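Local coordinates for Mll3558 protein (Mesorhizobium loti, PDB 3RD6), which is of unknown function but belongs to the AHA1 family, whose helix-grip fold may serve to bind a partner protein or a small ligand, at the interface of chains A and B. Residues are numbered along the deposited sequence; one frame, centred on the assembly and turned at random. Chains: chain A/B, Mll3558 protein.

Contact 1: the interface of chains A and B. Residues chain A 7, 100-101, 121, 123; chain B 86, 102, 104, 121.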
loop_
_atom_site.group_PDB
_atom_site.type_symbol
_atom_site.label_atom_id
_atom_site.label_comp_id
_atom_site.label_asym_id
_atom_site.label_seq_id
_atom_site.Cartn_x
_atom_site.Cartn_y
_atom_site.Cartn_z
ATOM N N HIS A 7 -11.249 2.062 7.362
ATOM C CA HIS A 7 -10.888 1.496 6.070
ATOM C C HIS A 7 -11.973 1.838 5.089
ATOM O O HIS A 7 -13.145 1.604 5.357
ATOM C CB HIS A 7 -10.776 -0.028 6.118
ATOM C CG HIS A 7 -9.655 -0.525 6.969
ATOM N ND1 HIS A 7 -9.821 -0.869 8.292
ATOM C CD2 HIS A 7 -8.341 -0.691 6.701
ATOM C CE1 HIS A 7 -8.659 -1.226 8.805
ATOM N NE2 HIS A 7 -7.742 -1.127 7.861
ATOM N N ALA A 100 -2.387 5.680 5.588
ATOM C CA ALA A 100 -1.587 4.837 4.690
ATOM C C ALA A 100 -2.587 4.222 3.734
ATOM O O ALA A 100 -3.667 3.823 4.135
ATOM C CB ALA A 100 -0.867 3.748 5.455
ATOM N N SER A 101 -2.249 4.163 2.462
ATOM C CA SER A 101 -3.169 3.593 1.506
ATOM C C SER A 101 -2.474 2.988 0.305
ATOM O O SER A 101 -1.259 3.044 0.164
ATOM C CB SER A 101 -4.211 4.642 1.063
ATOM O OG SER A 101 -3.730 5.953 1.153
ATOM N N GLN A 121 -7.514 2.439 -1.910
ATOM C CA GLN A 121 -7.879 1.682 -0.722
ATOM C C GLN A 121 -7.052 2.269 0.397
ATOM O O GLN A 121 -5.843 2.090 0.437
ATOM C CB GLN A 121 -7.554 0.203 -0.923
ATOM C CG GLN A 121 -8.367 -0.439 -2.021
ATOM C CD GLN A 121 -7.784 -1.741 -2.506
ATOM O OE1 GLN A 121 -6.771 -1.761 -3.206
ATOM N NE2 GLN A 121 -8.422 -2.842 -2.139
ATOM N N ALA A 123 -6.362 3.547 4.657
ATOM C CA ALA A 123 -6.480 3.295 6.076
ATOM C C ALA A 123 -6.204 4.646 6.747
ATOM O O ALA A 123 -5.069 5.129 6.743
ATOM C CB ALA A 123 -5.447 2.243 6.504
ATOM N N VAL B 86 0.659 -1.634 10.339
ATOM C CA VAL B 86 0.173 -1.374 8.989
ATOM C C VAL B 86 1.346 -1.518 8.045
ATOM O O VAL B 86 2.400 -0.909 8.243
ATOM C CB VAL B 86 -0.391 0.068 8.821
ATOM C CG1 VAL B 86 -1.100 0.188 7.497
ATOM C CG2 VAL B 86 -1.300 0.434 9.962
ATOM N N LEU B 102 -2.417 -3.442 1.126
ATOM C CA LEU B 102 -2.164 -2.691 2.346
ATOM C C LEU B 102 -2.785 -3.502 3.465
ATOM O O LEU B 102 -3.988 -3.791 3.435
ATOM C CB LEU B 102 -2.813 -1.310 2.297
ATOM C CG LEU B 102 -2.563 -0.547 3.589
ATOM C CD1 LEU B 102 -1.093 -0.311 3.755
ATOM C CD2 LEU B 102 -3.317 0.754 3.581
ATOM N N THR B 104 -3.692 -4.144 7.499
ATOM C CA THR B 104 -3.878 -3.571 8.818
ATOM C C THR B 104 -4.145 -4.722 9.766
ATOM O O THR B 104 -4.990 -5.587 9.491
ATOM C CB THR B 104 -5.091 -2.611 8.895
ATOM O OG1 THR B 104 -5.085 -1.715 7.780
ATOM C CG2 THR B 104 -5.031 -1.823 10.181
ATOM N N GLN B 121 -6.521 -4.836 2.346
ATOM C CA GLN B 121 -7.074 -4.127 1.210
ATOM C C GLN B 121 -6.094 -4.513 0.114
ATOM O O GLN B 121 -4.921 -4.145 0.165
ATOM C CB GLN B 121 -7.081 -2.630 1.505
ATOM C CG GLN B 121 -7.828 -2.288 2.801
ATOM C CD GLN B 121 -7.576 -0.880 3.295
ATOM O OE1 GLN B 121 -6.593 -0.633 3.985
ATOM N NE2 GLN B 121 -8.465 0.054 2.933
#
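A:His7 reaches over to B:Thr104 and B:Gln121, and its side chain can be followed outward from the backbone. CB of A:His7 lies 3.9 Å from NE2 of the B:Gln121 amide. CG stands anti to the carbonyl carbon (chi1 -66°), which aims the imidazole at chain B. On one side of the ring, CD2 of A:His7 meets the amide oxygen OE1 of B:Gln121 at 3.2 Å. That oxygen sits at the ring edge, in plane, while the amide itself stands nearly upright to the imidazole, the two planes 87° apart. At the tip, NE2 of A:His7 and the hydroxyl OG1 of B:Thr104 share a hydrogen bond of 2.7 Å, nearly straight at 167°; which of them donates is not settled. CE1 of A:His7, beside NE2, packs 3.8 Å from CB of B:Thr104, and the threonine points back at the histidine.

Next to this histidine, the two Gln121 chains run antiparallel, side by side. Their CB atoms, A:Gln121 to B:Gln121, are 3.8 Å apart, and each extended chain carries its amide alongside the backbone of the other copy. B:Leu102 supplies the apolar part: its methyl CD2 rests 3.9 Å from CB of A:Ala123 and also against CA of A:Ser101, with CG anti to the backbone N to bring it across. B:Val86 CG1 touches CB of A:Ala100 more loosely, at 4.1 Å.

The residues all lie on strands: 5-16, 96-110 and 113-125 of chain A, and 84-92, 97-108 and 115-124 of chain B, where the two sheets pack together in the deposited dimer.

Contact 2: the interface of chains A and B. Residues chain A 84, 104, 106, 119, 121; chain B 5, 7, 123.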
loop_
_atom_site.group_PDB
_atom_site.type_symbol
_atom_site.label_atom_id
_atom_site.label_comp_id
_atom_site.label_asym_id
_atom_site.label_seq_id
_atom_site.Cartn_x
_atom_site.Cartn_y
_atom_site.Cartn_z
ATOM N N ARG A 84 -1.156 0.390 -16.435
ATOM C CA ARG A 84 -1.400 0.311 -14.989
ATOM C C ARG A 84 -0.317 0.848 -14.071
ATOM O O ARG A 84 0.873 0.718 -14.340
ATOM C CB ARG A 84 -1.695 -1.138 -14.602
ATOM C CG ARG A 84 -2.027 -1.358 -13.142
ATOM C CD ARG A 84 -2.389 -2.813 -12.885
ATOM N NE ARG A 84 -1.265 -3.727 -13.114
ATOM C CZ ARG A 84 -1.385 -5.044 -13.264
ATOM N NH1 ARG A 84 -2.581 -5.616 -13.215
ATOM N NH2 ARG A 84 -0.306 -5.790 -13.460
ATOM N N THR A 104 -4.144 2.508 -7.148
ATOM C CA THR A 104 -4.120 1.744 -8.380
ATOM C C THR A 104 -4.663 2.687 -9.440
ATOM O O THR A 104 -5.703 3.310 -9.266
ATOM C CB THR A 104 -5.029 0.486 -8.296
ATOM O OG1 THR A 104 -4.652 -0.297 -7.159
ATOM C CG2 THR A 104 -4.905 -0.358 -9.548
ATOM N N GLU A 106 -5.577 2.641 -13.456
ATOM C CA GLU A 106 -5.758 1.817 -14.641
ATOM C C GLU A 106 -6.062 2.710 -15.840
ATOM O O GLU A 106 -6.792 3.703 -15.720
ATOM C CB GLU A 106 -6.902 0.833 -14.423
ATOM C CG GLU A 106 -6.816 0.088 -13.109
ATOM C CD GLU A 106 -7.810 -1.046 -13.027
ATOM O OE1 GLU A 106 -7.889 -1.816 -14.006
ATOM O OE2 GLU A 106 -8.497 -1.179 -11.988
ATOM N N THR A 119 -8.333 4.091 -8.340
ATOM C CA THR A 119 -8.862 3.483 -7.118
ATOM C C THR A 119 -7.938 3.644 -5.917
ATOM O O THR A 119 -6.736 3.388 -6.009
ATOM C CB THR A 119 -9.104 1.971 -7.311
ATOM O OG1 THR A 119 -9.922 1.757 -8.463
ATOM C CG2 THR A 119 -9.793 1.384 -6.076
ATOM N N GLN A 121 -7.514 2.439 -1.910
ATOM C CA GLN A 121 -7.879 1.682 -0.722
ATOM C C GLN A 121 -7.052 2.269 0.397
ATOM O O GLN A 121 -5.843 2.090 0.437
ATOM C CB GLN A 121 -7.554 0.203 -0.923
ATOM C CG GLN A 121 -8.367 -0.439 -2.021
ATOM C CD GLN A 121 -7.784 -1.741 -2.506
ATOM O OE1 GLN A 121 -6.771 -1.761 -3.206
ATOM N NE2 GLN A 121 -8.422 -2.842 -2.139
ATOM N N VAL B 5 -7.233 -5.676 -12.908
ATOM C CA VAL B 5 -7.140 -5.613 -11.455
ATOM C C VAL B 5 -8.480 -5.858 -10.762
ATOM O O VAL B 5 -9.531 -5.438 -11.236
ATOM C CB VAL B 5 -6.608 -4.222 -10.964
ATOM C CG1 VAL B 5 -6.433 -4.230 -9.456
ATOM C CG2 VAL B 5 -5.308 -3.872 -11.649
ATOM N N HIS B 7 -10.117 -5.357 -6.939
ATOM C CA HIS B 7 -9.897 -4.810 -5.610
ATOM C C HIS B 7 -10.914 -5.385 -4.662
ATOM O O HIS B 7 -12.107 -5.388 -4.935
ATOM C CB HIS B 7 -10.034 -3.291 -5.586
ATOM C CG HIS B 7 -9.032 -2.572 -6.429
ATOM N ND1 HIS B 7 -9.282 -2.197 -7.730
ATOM C CD2 HIS B 7 -7.786 -2.120 -6.141
ATOM C CE1 HIS B 7 -8.241 -1.537 -8.210
ATOM N NE2 HIS B 7 -7.321 -1.477 -7.261
ATOM N N ALA B 123 -5.109 -5.683 -4.194
ATOM C CA ALA B 123 -5.247 -5.488 -5.630
ATOM C C ALA B 123 -4.712 -6.777 -6.255
ATOM O O ALA B 123 -3.560 -7.140 -6.040
ATOM C CB ALA B 123 -4.411 -4.299 -6.076
#
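B:His7 packs against A:Thr104, A:Thr119 and A:Gln121, on sheet strands of an AHA1-family (SRPBCC-type) fold. The polar link is a hydrogen bond of 2.9 Å between NE2 of B:His7 and the hydroxyl OG1 of A:Thr104, its direction undecided. In A:Thr104, OG1 lies anti to the carbonyl carbon and beside the backbone N (chi1 -55°), which turns the hydroxyl to NE2 of B:His7; CB of the threonine sits at the imidazole edge, in plane.

Both faces of that ring are covered. Methyl CG2 of A:Thr119 lies over the centre of one face, 3.8 Å from the centroid, as a CH-pi contact. Against the opposite face, nearer the rim, comes CG1 of B:Val5 from the same chain, 3.4 Å above the plane. The imidazole is thus held flat between a methyl of each subunit, and an alanine here would probably leave the A:Thr104 hydroxyl without this mate and open a gap between A:Thr119 and B:Val5.

A:Gln121 meets the ring with its amide turned perpendicular to it (90°), CD of A:Gln121 lying 3.7 Å from CD2 of B:His7. Its NE2 lies beside CB of the same histidine.

Apolar packing extends to the loop residue B:Val5, whose CG2 lies against CD of A:Arg84, a chain bent at chi3 (65°). The carboxylate of A:Glu106 lies obliquely against the same valine, its CD 4.0 Å from CB of B:Val5.

As for charge, OE2 of A:Glu106 and ND1 of B:His7 are 4.4 Å apart, too far to pair directly, though the carboxylate may make a protonated imidazole somewhat more favourable.

The C-alpha centres of contact 1 and contact 2 lie about 13 Å apart, and A:Gln121 belongs to both. Strands 96-110 and 113-125 of chain A run through the two sites, while the N-terminal strand of chain A enters contact 1 and the N-terminal segment of chain B enters contact 2. The bond between His7 and Thr104 occurs once in each, with the chains exchanged, as expected of a two-fold interface; Gln121, which meets its own copy, lies between these twin sites. Together contact 1 and contact 2 thus sample one continuous sheet-to-sheet surface. This deposited dimer may not be the biological one.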